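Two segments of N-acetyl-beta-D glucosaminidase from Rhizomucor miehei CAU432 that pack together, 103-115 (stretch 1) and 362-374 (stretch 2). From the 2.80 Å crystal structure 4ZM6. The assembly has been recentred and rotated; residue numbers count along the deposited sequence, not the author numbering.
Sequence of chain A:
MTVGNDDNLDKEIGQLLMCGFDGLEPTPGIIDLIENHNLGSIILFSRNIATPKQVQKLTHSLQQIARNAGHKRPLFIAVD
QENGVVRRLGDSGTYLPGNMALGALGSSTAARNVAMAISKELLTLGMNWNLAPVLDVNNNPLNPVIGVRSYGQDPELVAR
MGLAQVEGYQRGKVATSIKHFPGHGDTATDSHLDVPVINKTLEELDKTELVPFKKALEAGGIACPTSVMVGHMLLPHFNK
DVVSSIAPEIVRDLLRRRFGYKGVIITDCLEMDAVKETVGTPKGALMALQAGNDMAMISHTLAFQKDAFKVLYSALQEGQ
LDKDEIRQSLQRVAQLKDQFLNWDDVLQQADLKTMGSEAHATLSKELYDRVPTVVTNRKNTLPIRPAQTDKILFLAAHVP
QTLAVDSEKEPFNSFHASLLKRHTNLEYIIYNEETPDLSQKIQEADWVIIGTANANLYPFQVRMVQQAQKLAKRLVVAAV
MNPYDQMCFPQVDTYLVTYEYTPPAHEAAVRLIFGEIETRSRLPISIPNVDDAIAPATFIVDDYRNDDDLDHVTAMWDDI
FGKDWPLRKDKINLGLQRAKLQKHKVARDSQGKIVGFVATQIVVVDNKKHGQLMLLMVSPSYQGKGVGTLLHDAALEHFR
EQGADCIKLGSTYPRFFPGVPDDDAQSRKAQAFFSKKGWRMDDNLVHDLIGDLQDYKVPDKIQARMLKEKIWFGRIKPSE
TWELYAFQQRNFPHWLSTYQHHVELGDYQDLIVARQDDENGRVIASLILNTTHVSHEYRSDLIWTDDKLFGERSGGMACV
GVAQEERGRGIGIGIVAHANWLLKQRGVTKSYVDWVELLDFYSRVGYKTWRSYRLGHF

Stretch 1 103-115: GALGSSTAARNVA
Stretch 2 (362-374) TLSKELYDRVPTV

Stretch 1 is the end of one helix (103-105), a two-residue break, and a second helix from Ser108 onward. Stretch 2 opens inside a helix that began earlier in the chain and leads through a type I turn, Tyr368 to Val371 (phi/psi Asp369 -65/-16, Arg370 -106/10, Val371 -96/-63, Pro372 -64/150), into a strand at 373-374. The helices 108-115 and 362-368 run nearly antiparallel, their N-to-C directions 155° apart (signed crossing angle -155°) and their axes 11.6 Å apart at closest approach. CA-CA distances set the register: Leu105 to Val371 5.2 Å, Ala110 to Leu367 7.6 Å, Val114 to Leu363 8.3 Å. No hydrogen bond crosses the interface, so its 419 Å² of buried surface, summed over both sides, rests on van der Waals contact.

Ala104 (phi/psi -64/-39) points its CB toward stretch 2, 4.2 Å from Val371 O and 4.4 Å from Thr373 OG1. Leu105 (-59/-48; chi1 -151°, chi2 t) has the largest covered area, 97 Å². Its CA-to-CB bond points sideways, yet the end of the side chain comes nearer: CD1 lies 4.1 Å from Val371 CG2 and 4.2 Å from Leu367 CD2, while CD2 sits 3.5 Å from Arg370 CZ, over one face of the guanidinium. Such a planar group can accept an apolar neighbour over its face while its N-H bonds point outward in the plane. Arg370 reaches this position with chi1 m, chi2 t, chi3 p and chi4 -163°.

Gly106 leaves helical geometry with phi/psi 85/21, a positive phi that favours glycine. Ser107 (-124/111, chi1 t) then caps the second helix: its OG accepts from Ala110 N at 3.1 Å, with an N-H...O angle of 166°. Its CB is 4.3 Å from Arg370 NH2.

From Ser108 the backbone is regularly helical, with i to i+4 bonds such as Val114 N to Ala110 O at 3.0 Å. The CA-to-CB bond of Ala110 points toward stretch 2, and CB lies 4.0 Å from Leu367 CD2; the small methyl and the leucine branch make a simple apolar contact. Arg112, turned out of reach of stretch 2, donates from NH2 to Asn113 OD1 at 2.9 Å and, weakly, from NE to the same OD1 at 3.3 Å. Asn113 (chi1 m) O lies 4.4 Å from CD2 of Leu363 (chi1 t, chi2 p), and Asn113 CB 4.6 Å from the same atom. Val114 (chi1 t) brings CG2 within 3.4 Å of Leu367 CD1, a tight apolar pairing. With chi1 m and chi2 t, Leu367 thus touches Leu105, Ala110 and Val114.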

ATOM      1  N   GLY A 103       0.978 -17.438 -12.891  1.00 50.03           N
ATOM      2  CA  GLY A 103      -0.017 -16.455 -12.468  1.00 50.85           C
ATOM      3  C   GLY A 103      -1.371 -17.091 -12.208  1.00 50.76           C
ATOM      4  O   GLY A 103      -2.012 -16.831 -11.188  1.00 52.03           O
ATOM      5  N   ALA A 104      -1.799 -17.935 -13.139  1.00 50.56           N
ATOM      6  CA  ALA A 104      -3.053 -18.674 -13.008  1.00 50.46           C
ATOM      7  C   ALA A 104      -3.007 -19.632 -11.821  1.00 48.88           C
ATOM      8  O   ALA A 104      -4.000 -19.798 -11.110  1.00 45.42           O
ATOM      9  CB  ALA A 104      -3.343 -19.444 -14.291  1.00 51.05           C
ATOM     10  N   LEU A 105      -1.845 -20.259 -11.637  1.00 49.32           N
ATOM     11  CA  LEU A 105      -1.569 -21.136 -10.493  1.00 51.39           C
ATOM     12  C   LEU A 105      -1.736 -20.374  -9.175  1.00 49.29           C
ATOM     13  O   LEU A 105      -2.377 -20.858  -8.240  1.00 47.67           O
ATOM     14  CB  LEU A 105      -0.147 -21.705 -10.599  1.00 53.95           C
ATOM     15  CG  LEU A 105       0.115 -23.078  -9.976  1.00 56.83           C
ATOM     16  CD1 LEU A 105       1.514 -23.546 -10.354  1.00 57.28           C
ATOM     17  CD2 LEU A 105      -0.063 -23.064  -8.463  1.00 57.84           C
ATOM     18  N   GLY A 106      -1.141 -19.186  -9.116  1.00 48.18           N
ATOM     19  CA  GLY A 106      -1.398 -18.225  -8.044  1.00 48.61           C
ATOM     20  C   GLY A 106      -0.587 -18.383  -6.769  1.00 48.42           C
ATOM     21  O   GLY A 106      -0.993 -17.885  -5.721  1.00 49.23           O
ATOM     22  N   SER A 107       0.556 -19.060  -6.851  1.00 48.38           N
ATOM     23  CA  SER A 107       1.419 -19.254  -5.696  1.00 48.00           C
ATOM     24  C   SER A 107       2.817 -18.733  -5.969  1.00 48.52           C
ATOM     25  O   SER A 107       3.551 -19.306  -6.770  1.00 50.26           O
ATOM     26  CB  SER A 107       1.495 -20.737  -5.320  1.00 50.10           C
ATOM     27  OG  SER A 107       2.549 -20.982  -4.395  1.00 51.03           O
ATOM     28  N   SER A 108       3.183 -17.651  -5.286  1.00 50.20           N
ATOM     29  CA  SER A 108       4.529 -17.087  -5.367  1.00 49.20           C
ATOM     30  C   SER A 108       5.584 -18.103  -4.936  1.00 48.63           C
ATOM     31  O   SER A 108       6.696 -18.101  -5.457  1.00 47.38           O
ATOM     32  CB  SER A 108       4.632 -15.832  -4.499  1.00 49.84           C
ATOM     33  OG  SER A 108       4.286 -16.117  -3.152  1.00 50.37           O
ATOM     34  N   THR A 109       5.232 -18.975  -3.992  1.00 48.15           N
ATOM     35  CA  THR A 109       6.142 -20.036  -3.567  1.00 48.47           C
ATOM     36  C   THR A 109       6.455 -20.978  -4.728  1.00 47.21           C
ATOM     37  O   THR A 109       7.618 -21.317  -4.967  1.00 45.20           O
ATOM     38  CB  THR A 109       5.561 -20.842  -2.391  1.00 49.21           C
ATOM     39  OG1 THR A 109       5.233 -19.948  -1.317  1.00 50.02           O
ATOM     40  CG2 THR A 109       6.564 -21.891  -1.904  1.00 48.10           C
ATOM     41  N   ALA A 110       5.413 -21.383  -5.451  1.00 47.85           N
ATOM     42  CA  ALA A 110       5.575 -22.227  -6.640  1.00 48.12           C
ATOM     43  C   ALA A 110       6.525 -21.581  -7.654  1.00 48.31           C
ATOM     44  O   ALA A 110       7.462 -22.222  -8.131  1.00 49.00           O
ATOM     45  CB  ALA A 110       4.223 -22.512  -7.282  1.00 47.68           C
ATOM     46  N   ALA A 111       6.292 -20.312  -7.970  1.00 47.54           N
ATOM     47  CA  ALA A 111       7.168 -19.595  -8.889  1.00 48.74           C
ATOM     48  C   ALA A 111       8.597 -19.528  -8.383  1.00 49.56           C
ATOM     49  O   ALA A 111       9.532 -19.676  -9.166  1.00 49.15           O
ATOM     50  CB  ALA A 111       6.656 -18.192  -9.129  1.00 48.61           C
ATOM     51  N   ARG A 112       8.759 -19.276  -7.084  1.00 52.14           N
ATOM     52  CA  ARG A 112      10.089 -19.174  -6.481  1.00 53.60           C
ATOM     53  C   ARG A 112      10.827 -20.476  -6.718  1.00 52.63           C
ATOM     54  O   ARG A 112      11.956 -20.476  -7.207  1.00 51.77           O
ATOM     55  CB  ARG A 112       9.999 -18.892  -4.976  1.00 55.43           C
ATOM     56  CG  ARG A 112      11.345 -18.754  -4.266  1.00 56.15           C
ATOM     57  CD  ARG A 112      11.230 -19.062  -2.777  1.00 57.28           C
ATOM     58  NE  ARG A 112      10.869 -20.459  -2.525  1.00 59.02           N
ATOM     59  CZ  ARG A 112      10.499 -20.954  -1.342  1.00 60.23           C
ATOM     60  NH1 ARG A 112      10.441 -20.179  -0.262  1.00 62.91           N
ATOM     61  NH2 ARG A 112      10.187 -22.239  -1.235  1.00 58.92           N
ATOM     62  N   ASN A 113      10.163 -21.579  -6.387  1.00 51.07           N
ATOM     63  CA  ASN A 113      10.735 -22.905  -6.575  1.00 51.01           C
ATOM     64  C   ASN A 113      11.100 -23.202  -8.018  1.00 50.38           C
ATOM     65  O   ASN A 113      12.149 -23.788  -8.287  1.00 52.28           O
ATOM     66  CB  ASN A 113       9.788 -23.973  -6.031  1.00 50.79           C
ATOM     67  CG  ASN A 113       9.701 -23.941  -4.519  1.00 51.19           C
ATOM     68  OD1 ASN A 113      10.646 -23.531  -3.839  1.00 51.40           O
ATOM     69  ND2 ASN A 113       8.568 -24.364  -3.983  1.00 51.08           N
ATOM     70  N   VAL A 114      10.244 -22.794  -8.948  1.00 50.38           N
ATOM     71  CA  VAL A 114      10.541 -22.976 -10.367  1.00 49.25           C
ATOM     72  C   VAL A 114      11.856 -22.286 -10.720  1.00 49.64           C
ATOM     73  O   VAL A 114      12.709 -22.879 -11.372  1.00 50.98           O
ATOM     74  CB  VAL A 114       9.396 -22.462 -11.260  1.00 47.39           C
ATOM     75  CG1 VAL A 114       9.851 -22.303 -12.701  1.00 47.49           C
ATOM     76  CG2 VAL A 114       8.220 -23.420 -11.188  1.00 48.76           C
ATOM     77  N   ALA A 115      12.020 -21.045 -10.273  1.00 49.48           N
ATOM     78  CA  ALA A 115      13.226 -20.284 -10.564  1.00 51.49           C
ATOM     79  C   ALA A 115      14.470 -20.925  -9.934  1.00 53.18           C
ATOM     80  O   ALA A 115      15.538 -20.953 -10.547  1.00 53.40           O
ATOM     81  CB  ALA A 115      13.067 -18.845 -10.100  1.00 52.45           C
ATOM     82  N   THR A 362       9.547 -34.298 -11.135  1.00 55.83           N
ATOM     83  CA  THR A 362       8.362 -34.558 -10.310  1.00 57.55           C
ATOM     84  C   THR A 362       7.721 -33.246  -9.852  1.00 56.54           C
ATOM     85  O   THR A 362       6.536 -33.216  -9.521  1.00 56.08           O
ATOM     86  CB  THR A 362       8.641 -35.460  -9.085  1.00 58.83           C
ATOM     87  OG1 THR A 362       9.164 -34.673  -8.012  1.00 58.83           O
ATOM     88  CG2 THR A 362       9.619 -36.603  -9.425  1.00 60.15           C
ATOM     89  N   LEU A 363       8.504 -32.169  -9.832  1.00 55.36           N
ATOM     90  CA  LEU A 363       7.963 -30.837  -9.577  1.00 56.36           C
ATOM     91  C   LEU A 363       7.048 -30.436 -10.730  1.00 56.50           C
ATOM     92  O   LEU A 363       5.938 -29.958 -10.510  1.00 54.22           O
ATOM     93  CB  LEU A 363       9.093 -29.812  -9.406  1.00 56.68           C
ATOM     94  CG  LEU A 363       8.697 -28.371  -9.042  1.00 55.71           C
ATOM     95  CD1 LEU A 363       8.047 -28.309  -7.669  1.00 56.29           C
ATOM     96  CD2 LEU A 363       9.900 -27.445  -9.103  1.00 53.67           C
ATOM     97  N   SER A 364       7.525 -30.645 -11.953  1.00 58.83           N
ATOM     98  CA  SER A 364       6.765 -30.324 -13.156  1.00 61.32           C
ATOM     99  C   SER A 364       5.401 -31.014 -13.177  1.00 63.86           C
ATOM    100  O   SER A 364       4.388 -30.363 -13.421  1.00 64.21           O
ATOM    101  CB  SER A 364       7.558 -30.703 -14.407  1.00 61.21           C
ATOM    102  OG  SER A 364       6.858 -30.318 -15.577  1.00 63.57           O
ATOM    103  N   LYS A 365       5.376 -32.323 -12.921  1.00 67.24           N
ATOM    104  CA  LYS A 365       4.108 -33.072 -12.844  1.00 67.81           C
ATOM    105  C   LYS A 365       3.184 -32.466 -11.793  1.00 65.15           C
ATOM    106  O   LYS A 365       1.995 -32.257 -12.048  1.00 64.25           O
ATOM    107  CB  LYS A 365       4.336 -34.552 -12.496  1.00 70.86           C
ATOM    108  CG  LYS A 365       4.687 -35.461 -13.666  1.00 75.71           C
ATOM    109  CD  LYS A 365       6.190 -35.543 -13.908  1.00 79.61           C
ATOM    110  CE  LYS A 365       6.561 -36.669 -14.867  1.00 82.57           C
ATOM    111  NZ  LYS A 365       6.441 -38.024 -14.253  1.00 84.03           N
ATOM    112  N   GLU A 366       3.746 -32.196 -10.614  1.00 61.00           N
ATOM    113  CA  GLU A 366       2.984 -31.673  -9.481  1.00 59.35           C
ATOM    114  C   GLU A 366       2.405 -30.290  -9.754  1.00 54.81           C
ATOM    115  O   GLU A 366       1.244 -30.030  -9.433  1.00 54.25           O
ATOM    116  CB  GLU A 366       3.854 -31.632  -8.219  1.00 61.30           C
ATOM    117  CG  GLU A 366       4.074 -32.999  -7.586  1.00 63.42           C
ATOM    118  CD  GLU A 366       5.177 -33.021  -6.532  1.00 64.32           C
ATOM    119  OE1 GLU A 366       5.944 -32.035  -6.406  1.00 61.67           O
ATOM    120  OE2 GLU A 366       5.277 -34.046  -5.825  1.00 65.82           O
ATOM    121  N   LEU A 367       3.204 -29.408 -10.344  1.00 50.79           N
ATOM    122  CA  LEU A 367       2.748 -28.050 -10.613  1.00 51.03           C
ATOM    123  C   LEU A 367       1.721 -28.007 -11.724  1.00 51.68           C
ATOM    124  O   LEU A 367       0.661 -27.404 -11.553  1.00 53.45           O
ATOM    125  CB  LEU A 367       3.914 -27.118 -10.960  1.00 50.18           C
ATOM    126  CG  LEU A 367       4.871 -26.763  -9.816  1.00 50.07           C
ATOM    127  CD1 LEU A 367       5.843 -25.680 -10.276  1.00 50.07           C
ATOM    128  CD2 LEU A 367       4.120 -26.320  -8.565  1.00 49.00           C
ATOM    129  N   TYR A 368       2.018 -28.651 -12.850  1.00 50.93           N
ATOM    130  CA  TYR A 368       1.156 -28.547 -14.032  1.00 50.79           C
ATOM    131  C   TYR A 368      -0.268 -29.046 -13.799  1.00 53.63           C
ATOM    132  O   TYR A 368      -1.182 -28.587 -14.469  1.00 57.53           O
ATOM    133  CB  TYR A 368       1.782 -29.230 -15.254  1.00 49.20           C
ATOM    134  CG  TYR A 368       2.778 -28.356 -15.992  1.00 48.76           C
ATOM    135  CD1 TYR A 368       2.351 -27.268 -16.751  1.00 48.21           C
ATOM    136  CD2 TYR A 368       4.146 -28.612 -15.938  1.00 47.84           C
ATOM    137  CE1 TYR A 368       3.255 -26.465 -17.430  1.00 46.62           C
ATOM    138  CE2 TYR A 368       5.056 -27.813 -16.614  1.00 46.70           C
ATOM    139  CZ  TYR A 368       4.605 -26.742 -17.358  1.00 45.87           C
ATOM    140  OH  TYR A 368       5.505 -25.948 -18.033  1.00 45.22           O
ATOM    141  N   ASP A 369      -0.466 -29.953 -12.843  1.00 55.29           N
ATOM    142  CA  ASP A 369      -1.821 -30.381 -12.452  1.00 58.27           C
ATOM    143  C   ASP A 369      -2.651 -29.255 -11.824  1.00 61.86           C
ATOM    144  O   ASP A 369      -3.877 -29.369 -11.704  1.00 65.56           O
ATOM    145  CB  ASP A 369      -1.758 -31.544 -11.456  1.00 58.65           C
ATOM    146  CG  ASP A 369      -1.322 -32.848 -12.094  1.00 58.35           C
ATOM    147  OD1 ASP A 369      -1.186 -32.912 -13.334  1.00 62.82           O
ATOM    148  OD2 ASP A 369      -1.121 -33.826 -11.348  1.00 55.14           O
ATOM    149  N   ARG A 370      -1.978 -28.186 -11.406  1.00 64.55           N
ATOM    150  CA  ARG A 370      -2.625 -27.032 -10.788  1.00 67.21           C
ATOM    151  C   ARG A 370      -2.685 -25.818 -11.734  1.00 66.56           C
ATOM    152  O   ARG A 370      -3.030 -24.718 -11.298  1.00 66.43           O
ATOM    153  CB  ARG A 370      -1.863 -26.643  -9.510  1.00 68.78           C
ATOM    154  CG  ARG A 370      -1.601 -27.789  -8.532  1.00 69.48           C
ATOM    155  CD  ARG A 370      -0.562 -27.422  -7.475  1.00 71.32           C
ATOM    156  NE  ARG A 370      -0.938 -26.254  -6.667  1.00 73.25           N
ATOM    157  CZ  ARG A 370      -0.096 -25.534  -5.920  1.00 72.39           C
ATOM    158  NH1 ARG A 370       1.203 -25.828  -5.873  1.00 72.83           N
ATOM    159  NH2 ARG A 370      -0.554 -24.495  -5.226  1.00 70.11           N
ATOM    160  N   VAL A 371      -2.343 -26.014 -13.011  1.00 64.05           N
ATOM    161  CA  VAL A 371      -2.217 -24.902 -13.972  1.00 61.82           C
ATOM    162  C   VAL A 371      -3.458 -24.644 -14.844  1.00 59.71           C
ATOM    163  O   VAL A 371      -4.042 -23.566 -14.765  1.00 64.92           O
ATOM    164  CB  VAL A 371      -0.964 -25.065 -14.862  1.00 61.46           C
ATOM    165  CG1 VAL A 371      -1.006 -24.133 -16.066  1.00 59.84           C
ATOM    166  CG2 VAL A 371       0.298 -24.809 -14.046  1.00 61.80           C
ATOM    167  N   PRO A 372      -3.862 -25.609 -15.686  1.00 54.92           N
ATOM    168  CA  PRO A 372      -4.932 -25.244 -16.612  1.00 53.03           C
ATOM    169  C   PRO A 372      -6.253 -24.899 -15.927  1.00 51.32           C
ATOM    170  O   PRO A 372      -6.556 -25.419 -14.851  1.00 50.60           O
ATOM    171  CB  PRO A 372      -5.085 -26.488 -17.490  1.00 52.67           C
ATOM    172  CG  PRO A 372      -4.605 -27.604 -16.641  1.00 54.05           C
ATOM    173  CD  PRO A 372      -3.506 -27.034 -15.794  1.00 55.17           C
ATOM    174  N   THR A 373      -7.011 -24.015 -16.570  1.00 49.55           N
ATOM    175  CA  THR A 373      -8.269 -23.508 -16.052  1.00 47.88           C
ATOM    176  C   THR A 373      -9.414 -23.899 -16.988  1.00 48.01           C
ATOM    177  O   THR A 373      -9.299 -23.764 -18.204  1.00 48.61           O
ATOM    178  CB  THR A 373      -8.242 -21.967 -15.955  1.00 47.43           C
ATOM    179  OG1 THR A 373      -7.009 -21.532 -15.369  1.00 45.91           O
ATOM    180  CG2 THR A 373      -9.408 -21.458 -15.129  1.00 47.45           C
ATOM    181  N   VAL A 374     -10.509 -24.390 -16.415  1.00 47.71           N
ATOM    182  CA  VAL A 374     -11.759 -24.558 -17.142  1.00 46.56           C
ATOM    183  C   VAL A 374     -12.485 -23.232 -17.002  1.00 48.18           C
ATOM    184  O   VAL A 374     -12.840 -22.832 -15.891  1.00 52.82           O
ATOM    185  CB  VAL A 374     -12.611 -25.688 -16.546  1.00 45.97           C
ATOM    186  CG1 VAL A 374     -13.950 -25.774 -17.256  1.00 45.69           C
ATOM    187  CG2 VAL A 374     -11.862 -27.014 -16.630  1.00 46.87           C
TER